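Local coordinates for hydrogenase expression/formation protein HypE (Desulfovibrio vulgaris subsp. vulgaris, PDB 2Z1U) that binds ATP and magnesium and, as a member of the HypE family, probably takes part in the maturation of hydrogenases, at residues H177-T180 with I181-R185; D103-I106 with L107-V111. All blocks are in the same frame, centred on the assembly; numbering follows the deposited sequence.

How the contacts relate
Both contacts lie within single helices, over about two turns, and are built from pairs three and four residues apart; the helices belong to different halves of the chain, with contact centres about 21 Å apart and nearest atoms about 10 Å apart. Contact 1 (177-185) is the core case: most of its touching residues are buried, and its one marked side-chain pairing sets a methyl against an imidazole ring. Contact 2 (103-111) sits at the start of helix 104-121 with one flank in solvent, so charged groups share the work there with apolar ones. Each lies near a bound ATP without touching it, the nearest side chains being about 10 Å (contact 1) and 7 Å (contact 2) away.

Contact 1. Residues H177-T180 with I181-R185; sequences HGLT and ILSQR
His177 and Ile181 meet because each first torsion sends a group along the same side of the helix. The His177 ring leaves with CG trans to the backbone N (chi1 180°), while Ile181 places its CG2 branch trans to its own carbonyl carbon. The methyl then lies over one face of the imidazole, 3.9 Å from the ring centroid to Ile181 CG2, in a CH-pi contact. It is displaced toward the NE2-CE1 edge of the ring, where Ile181 CG2 comes within 3.7 Å of His177 NE2. The ring's rotation is fixed by other parts of the chain: ND1 bonds to Ser196 OG and NE2 to the backbone O of Ile342, so both nitrogens are satisfied, and Phe65 meets the ring nearly perpendicular.

Beneath this pair run the helical bonds, Ile181 N to His177 O at 3.1 Å, followed by Leu182 to Gly178, Ser183 to Leu179 and Gln184 to Thr180. Ser183 OG folds back over the preceding turn, 2.9 Å from Leu179 O and 3.2 Å from Thr180 O. Leu182 CD2 packs 3.5 Å from Gly178 O, and Gln184 CG passes 3.2 Å from Thr180 O.

These residues make up nearly all of helix 176-184, which follows strand 167-170, an inner strand of the seven-stranded mixed sheet. The His177 side chain touches the loops at Asp197 and Glu271 and lies about 10 Å from a bound ATP. Arg185 hydrogen-bonds to the backbone O of Asp61 and of Pro340, tying this helix to the segment before strand 64-65 and to the C-terminal tail.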
ATOM      1  N   HIS A 177      11.741 -20.840  -3.549  1.00 47.46           N
ATOM      2  CA  HIS A 177      10.622 -20.298  -2.794  1.00 47.57           C
ATOM      3  C   HIS A 177       9.306 -21.036  -3.079  1.00 48.15           C
ATOM      4  O   HIS A 177       8.628 -21.489  -2.147  1.00 48.63           O
ATOM      5  CB  HIS A 177      10.409 -18.816  -3.081  1.00 47.05           C
ATOM      6  CG  HIS A 177       9.257 -18.234  -2.324  1.00 45.86           C
ATOM      7  ND1 HIS A 177       9.360 -17.836  -1.009  1.00 45.83           N
ATOM      8  CD2 HIS A 177       7.973 -18.008  -2.683  1.00 45.19           C
ATOM      9  CE1 HIS A 177       8.194 -17.373  -0.594  1.00 45.91           C
ATOM     10  NE2 HIS A 177       7.332 -17.472  -1.590  1.00 46.71           N
ATOM     11  N   GLY A 178       8.942 -21.115  -4.357  1.00 48.40           N
ATOM     12  CA  GLY A 178       7.700 -21.773  -4.769  1.00 48.94           C
ATOM     13  C   GLY A 178       7.596 -23.201  -4.261  1.00 49.65           C
ATOM     14  O   GLY A 178       6.552 -23.602  -3.750  1.00 50.48           O
ATOM     15  N   LEU A 179       8.673 -23.972  -4.400  1.00 49.71           N
ATOM     16  CA  LEU A 179       8.698 -25.346  -3.918  1.00 50.29           C
ATOM     17  C   LEU A 179       8.487 -25.415  -2.411  1.00 50.41           C
ATOM     18  O   LEU A 179       7.699 -26.223  -1.937  1.00 50.54           O
ATOM     19  CB  LEU A 179      10.012 -26.045  -4.287  1.00 50.04           C
ATOM     20  CG  LEU A 179      10.037 -27.545  -4.583  1.00 51.46           C
ATOM     21  CD1 LEU A 179      11.379 -28.153  -4.200  1.00 51.16           C
ATOM     22  CD2 LEU A 179       8.893 -28.343  -3.958  1.00 52.86           C
ATOM     23  N   THR A 180       9.177 -24.568  -1.653  1.00 51.52           N
ATOM     24  CA  THR A 180       9.072 -24.668  -0.193  1.00 52.34           C
ATOM     25  C   THR A 180       7.706 -24.344   0.366  1.00 53.16           C
ATOM     26  O   THR A 180       7.265 -25.037   1.276  1.00 52.90           O
ATOM     27  CB  THR A 180      10.273 -24.060   0.623  1.00 52.32           C
ATOM     28  OG1 THR A 180       9.800 -23.220   1.688  1.00 52.55           O
ATOM     29  CG2 THR A 180      11.210 -23.318  -0.254  1.00 50.73           C
ATOM     30  N   ILE A 181       7.016 -23.338  -0.178  1.00 55.04           N
ATOM     31  CA  ILE A 181       5.676 -23.045   0.335  1.00 56.24           C
ATOM     32  C   ILE A 181       4.677 -24.157  -0.066  1.00 57.39           C
ATOM     33  O   ILE A 181       3.867 -24.577   0.758  1.00 57.58           O
ATOM     34  CB  ILE A 181       5.151 -21.586   0.035  1.00 57.07           C
ATOM     35  CG1 ILE A 181       4.394 -21.518  -1.275  1.00 57.45           C
ATOM     36  CG2 ILE A 181       6.215 -20.492   0.182  1.00 55.95           C
ATOM     37  CD1 ILE A 181       2.930 -21.457  -1.012  1.00 59.89           C
ATOM     38  N   LEU A 182       4.777 -24.654  -1.305  1.00 58.14           N
ATOM     39  CA  LEU A 182       3.904 -25.714  -1.817  1.00 59.37           C
ATOM     40  C   LEU A 182       4.110 -27.049  -1.105  1.00 59.80           C
ATOM     41  O   LEU A 182       3.149 -27.792  -0.894  1.00 59.96           O
ATOM     42  CB  LEU A 182       4.086 -25.889  -3.331  1.00 59.60           C
ATOM     43  CG  LEU A 182       3.093 -25.264  -4.335  1.00 60.69           C
ATOM     44  CD1 LEU A 182       2.120 -24.248  -3.745  1.00 61.51           C
ATOM     45  CD2 LEU A 182       3.815 -24.682  -5.564  1.00 61.07           C
ATOM     46  N   SER A 183       5.357 -27.345  -0.741  1.00 60.44           N
ATOM     47  CA  SER A 183       5.660 -28.534   0.049  1.00 61.38           C
ATOM     48  C   SER A 183       5.310 -28.365   1.535  1.00 61.92           C
ATOM     49  O   SER A 183       4.831 -29.312   2.160  1.00 61.75           O
ATOM     50  CB  SER A 183       7.109 -28.995  -0.153  1.00 61.29           C
ATOM     51  OG  SER A 183       8.030 -28.034   0.310  1.00 61.85           O
ATOM     52  N   GLN A 184       5.530 -27.172   2.093  1.00 62.87           N
ATOM     53  CA  GLN A 184       5.062 -26.855   3.455  1.00 64.05           C
ATOM     54  C   GLN A 184       3.562 -27.082   3.583  1.00 64.83           C
ATOM     55  O   GLN A 184       3.095 -27.710   4.540  1.00 64.90           O
ATOM     56  CB  GLN A 184       5.370 -25.402   3.840  1.00 63.94           C
ATOM     57  CG  GLN A 184       6.728 -25.186   4.470  1.00 64.68           C
ATOM     58  CD  GLN A 184       6.864 -25.846   5.836  1.00 65.72           C
ATOM     59  OE1 GLN A 184       6.091 -25.574   6.756  1.00 66.20           O
ATOM     60  NE2 GLN A 184       7.861 -26.709   5.973  1.00 65.94           N
ATOM     61  N   ARG A 185       2.825 -26.580   2.593  1.00 65.81           N
ATOM     62  CA  ARG A 185       1.364 -26.596   2.595  1.00 66.79           C
ATOM     63  C   ARG A 185       0.790 -28.014   2.531  1.00 67.79           C
ATOM     64  O   ARG A 185      -0.393 -28.218   2.811  1.00 68.36           O
ATOM     65  CB  ARG A 185       0.835 -25.738   1.442  1.00 66.44           C
ATOM     66  CG  ARG A 185      -0.476 -25.035   1.733  1.00 65.21           C
ATOM     67  CD  ARG A 185      -0.524 -23.688   1.045  1.00 63.54           C
ATOM     68  NE  ARG A 185      -0.773 -23.791  -0.387  1.00 61.05           N
ATOM     69  CZ  ARG A 185      -0.608 -22.797  -1.257  1.00 58.34           C
ATOM     70  NH1 ARG A 185      -0.169 -21.609  -0.858  1.00 56.15           N
ATOM     71  NH2 ARG A 185      -0.878 -23.002  -2.539  1.00 56.04           N
TER

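Contact 2. Residues D103-I106 with L107-V111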
ATOM      1  N   ASP A 103      -3.867 -15.111  16.795  1.00 55.68           N
ATOM      2  CA  ASP A 103      -2.801 -15.268  17.791  1.00 56.64           C
ATOM      3  C   ASP A 103      -1.867 -14.049  17.698  1.00 57.06           C
ATOM      4  O   ASP A 103      -1.293 -13.773  16.645  1.00 56.98           O
ATOM      5  CB  ASP A 103      -2.052 -16.588  17.514  1.00 56.86           C
ATOM      6  CG  ASP A 103      -0.970 -16.909  18.543  1.00 58.14           C
ATOM      7  OD1 ASP A 103      -0.845 -16.218  19.571  1.00 59.85           O
ATOM      8  OD2 ASP A 103      -0.231 -17.900  18.324  1.00 63.01           O
ATOM      9  N   MET A 104      -1.747 -13.319  18.802  1.00 57.54           N
ATOM     10  CA  MET A 104      -0.954 -12.092  18.849  1.00 57.92           C
ATOM     11  C   MET A 104       0.545 -12.320  18.694  1.00 57.69           C
ATOM     12  O   MET A 104       1.261 -11.425  18.247  1.00 57.35           O
ATOM     13  CB  MET A 104      -1.196 -11.348  20.158  1.00 58.22           C
ATOM     14  CG  MET A 104      -2.483 -10.549  20.228  1.00 60.36           C
ATOM     15  SD  MET A 104      -2.544  -9.027  19.276  1.00 65.85           S
ATOM     16  CE  MET A 104      -0.872  -8.371  19.394  1.00 64.06           C
ATOM     17  N   ASP A 105       1.027 -13.497  19.100  1.00 57.75           N
ATOM     18  CA  ASP A 105       2.440 -13.819  18.915  1.00 57.86           C
ATOM     19  C   ASP A 105       2.798 -14.031  17.446  1.00 57.17           C
ATOM     20  O   ASP A 105       3.936 -13.791  17.051  1.00 57.05           O
ATOM     21  CB  ASP A 105       2.883 -15.018  19.751  1.00 58.66           C
ATOM     22  CG  ASP A 105       4.405 -15.152  19.806  1.00 61.03           C
ATOM     23  OD1 ASP A 105       4.925 -16.233  19.446  1.00 63.16           O
ATOM     24  OD2 ASP A 105       5.082 -14.165  20.192  1.00 63.82           O
ATOM     25  N   ILE A 106       1.832 -14.489  16.649  1.00 56.56           N
ATOM     26  CA  ILE A 106       1.996 -14.553  15.192  1.00 55.92           C
ATOM     27  C   ILE A 106       2.287 -13.144  14.662  1.00 55.29           C
ATOM     28  O   ILE A 106       3.266 -12.931  13.955  1.00 55.03           O
ATOM     29  CB  ILE A 106       0.762 -15.181  14.484  1.00 55.66           C
ATOM     30  CG1 ILE A 106       0.652 -16.670  14.837  1.00 55.75           C
ATOM     31  CG2 ILE A 106       0.835 -14.964  12.961  1.00 56.36           C
ATOM     32  CD1 ILE A 106      -0.510 -17.398  14.175  1.00 56.04           C
ATOM     33  N   LEU A 107       1.451 -12.183  15.052  1.00 54.94           N
ATOM     34  CA  LEU A 107       1.622 -10.788  14.654  1.00 54.20           C
ATOM     35  C   LEU A 107       2.983 -10.217  15.070  1.00 53.77           C
ATOM     36  O   LEU A 107       3.670  -9.610  14.250  1.00 53.94           O
ATOM     37  CB  LEU A 107       0.480  -9.924  15.203  1.00 54.10           C
ATOM     38  CG  LEU A 107       0.507  -8.428  14.880  1.00 54.11           C
ATOM     39  CD1 LEU A 107       0.418  -8.151  13.377  1.00 52.52           C
ATOM     40  CD2 LEU A 107      -0.622  -7.724  15.625  1.00 54.24           C
ATOM     41  N   GLU A 108       3.366 -10.420  16.330  1.00 53.42           N
ATOM     42  CA  GLU A 108       4.656  -9.935  16.836  1.00 53.38           C
ATOM     43  C   GLU A 108       5.871 -10.556  16.124  1.00 52.84           C
ATOM     44  O   GLU A 108       6.840  -9.854  15.838  1.00 52.87           O
ATOM     45  CB  GLU A 108       4.770 -10.123  18.362  1.00 53.72           C
ATOM     46  CG  GLU A 108       6.130  -9.696  18.921  1.00 55.37           C
ATOM     47  CD  GLU A 108       6.107  -9.322  20.390  1.00 58.57           C
ATOM     48  OE1 GLU A 108       5.788 -10.188  21.241  1.00 60.43           O
ATOM     49  OE2 GLU A 108       6.443  -8.160  20.690  1.00 59.45           O
ATOM     50  N   ARG A 109       5.823 -11.860  15.857  1.00 52.01           N
ATOM     51  CA  ARG A 109       6.872 -12.521  15.082  1.00 51.98           C
ATOM     52  C   ARG A 109       6.997 -11.930  13.674  1.00 51.31           C
ATOM     53  O   ARG A 109       8.105 -11.721  13.177  1.00 51.08           O
ATOM     54  CB  ARG A 109       6.605 -14.019  14.980  1.00 52.60           C
ATOM     55  CG  ARG A 109       6.913 -14.798  16.255  1.00 54.97           C
ATOM     56  CD  ARG A 109       6.945 -16.297  15.955  1.00 61.28           C
ATOM     57  NE  ARG A 109       5.599 -16.872  15.879  1.00 65.25           N
ATOM     58  CZ  ARG A 109       5.283 -17.992  15.229  1.00 67.55           C
ATOM     59  NH1 ARG A 109       6.209 -18.689  14.566  1.00 68.03           N
ATOM     60  NH2 ARG A 109       4.024 -18.415  15.238  1.00 68.61           N
ATOM     61  N   VAL A 110       5.858 -11.651  13.046  1.00 50.58           N
ATOM     62  CA  VAL A 110       5.835 -11.081  11.691  1.00 50.30           C
ATOM     63  C   VAL A 110       6.376  -9.649  11.704  1.00 50.10           C
ATOM     64  O   VAL A 110       7.196  -9.276  10.854  1.00 50.20           O
ATOM     65  CB  VAL A 110       4.421 -11.105  11.094  1.00 49.75           C
ATOM     66  CG1 VAL A 110       4.366 -10.274   9.799  1.00 50.26           C
ATOM     67  CG2 VAL A 110       3.980 -12.543  10.832  1.00 50.49           C
ATOM     68  N   VAL A 111       5.916  -8.864  12.680  1.00 50.57           N
ATOM     69  CA  VAL A 111       6.383  -7.494  12.887  1.00 50.34           C
ATOM     70  C   VAL A 111       7.892  -7.474  13.167  1.00 50.25           C
ATOM     71  O   VAL A 111       8.615  -6.671  12.579  1.00 49.57           O
ATOM     72  CB  VAL A 111       5.581  -6.771  14.015  1.00 50.63           C
ATOM     73  CG1 VAL A 111       6.246  -5.471  14.392  1.00 49.45           C
ATOM     74  CG2 VAL A 111       4.140  -6.520  13.553  1.00 50.13           C
TER
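The guanidinium of Arg109 and the carboxylate of Asp105 lie with their planes only 19° apart, although the two side chains cross at about a right angle. Asp105 OD1 is 3.7 Å from Arg109 NE, a long salt bridge reached obliquely to the guanidinium, and NE has no hydrogen-bond partner in the model. Ile106 CG1 also approaches the group obliquely, 3.8 Å from Arg109 NH2, and Phe64 adds a cation-pi contact from outside the two segments. The carboxylates of Asp105 and Glu108 stand almost perpendicular, with Asp105 OD2 4.2 Å from Glu108 OE1; the salt bridge of Glu108 to Arg29 probably offsets their repulsion.

Around the helix from these charges, Met104 and Leu107 run side by side. With Met104 bent at both chi2 and chi3, its CE comes to 3.8 Å from Leu107 CD2. Val110 CG2 lies 3.2 Å from Ile106 O, the carbonyl that accepts from Val110 N.

Asp103 is the N-cap, accepting a weak bond from Asp105 N through OD1, and the bonds from Glu108 N to Met104 O, Arg109 N to Asp105 O and Val110 N to Ile106 O carry the helix onward. Leu107 packs on Phe96 and Leu98 of strand 87-99 and on Leu26 of helix 17-31. This is the N-capped start of the helix in a beta-alpha-beta crossover, strand 87-99, helix 104-121, strand 124-133, within the PurM-like N-terminal domain.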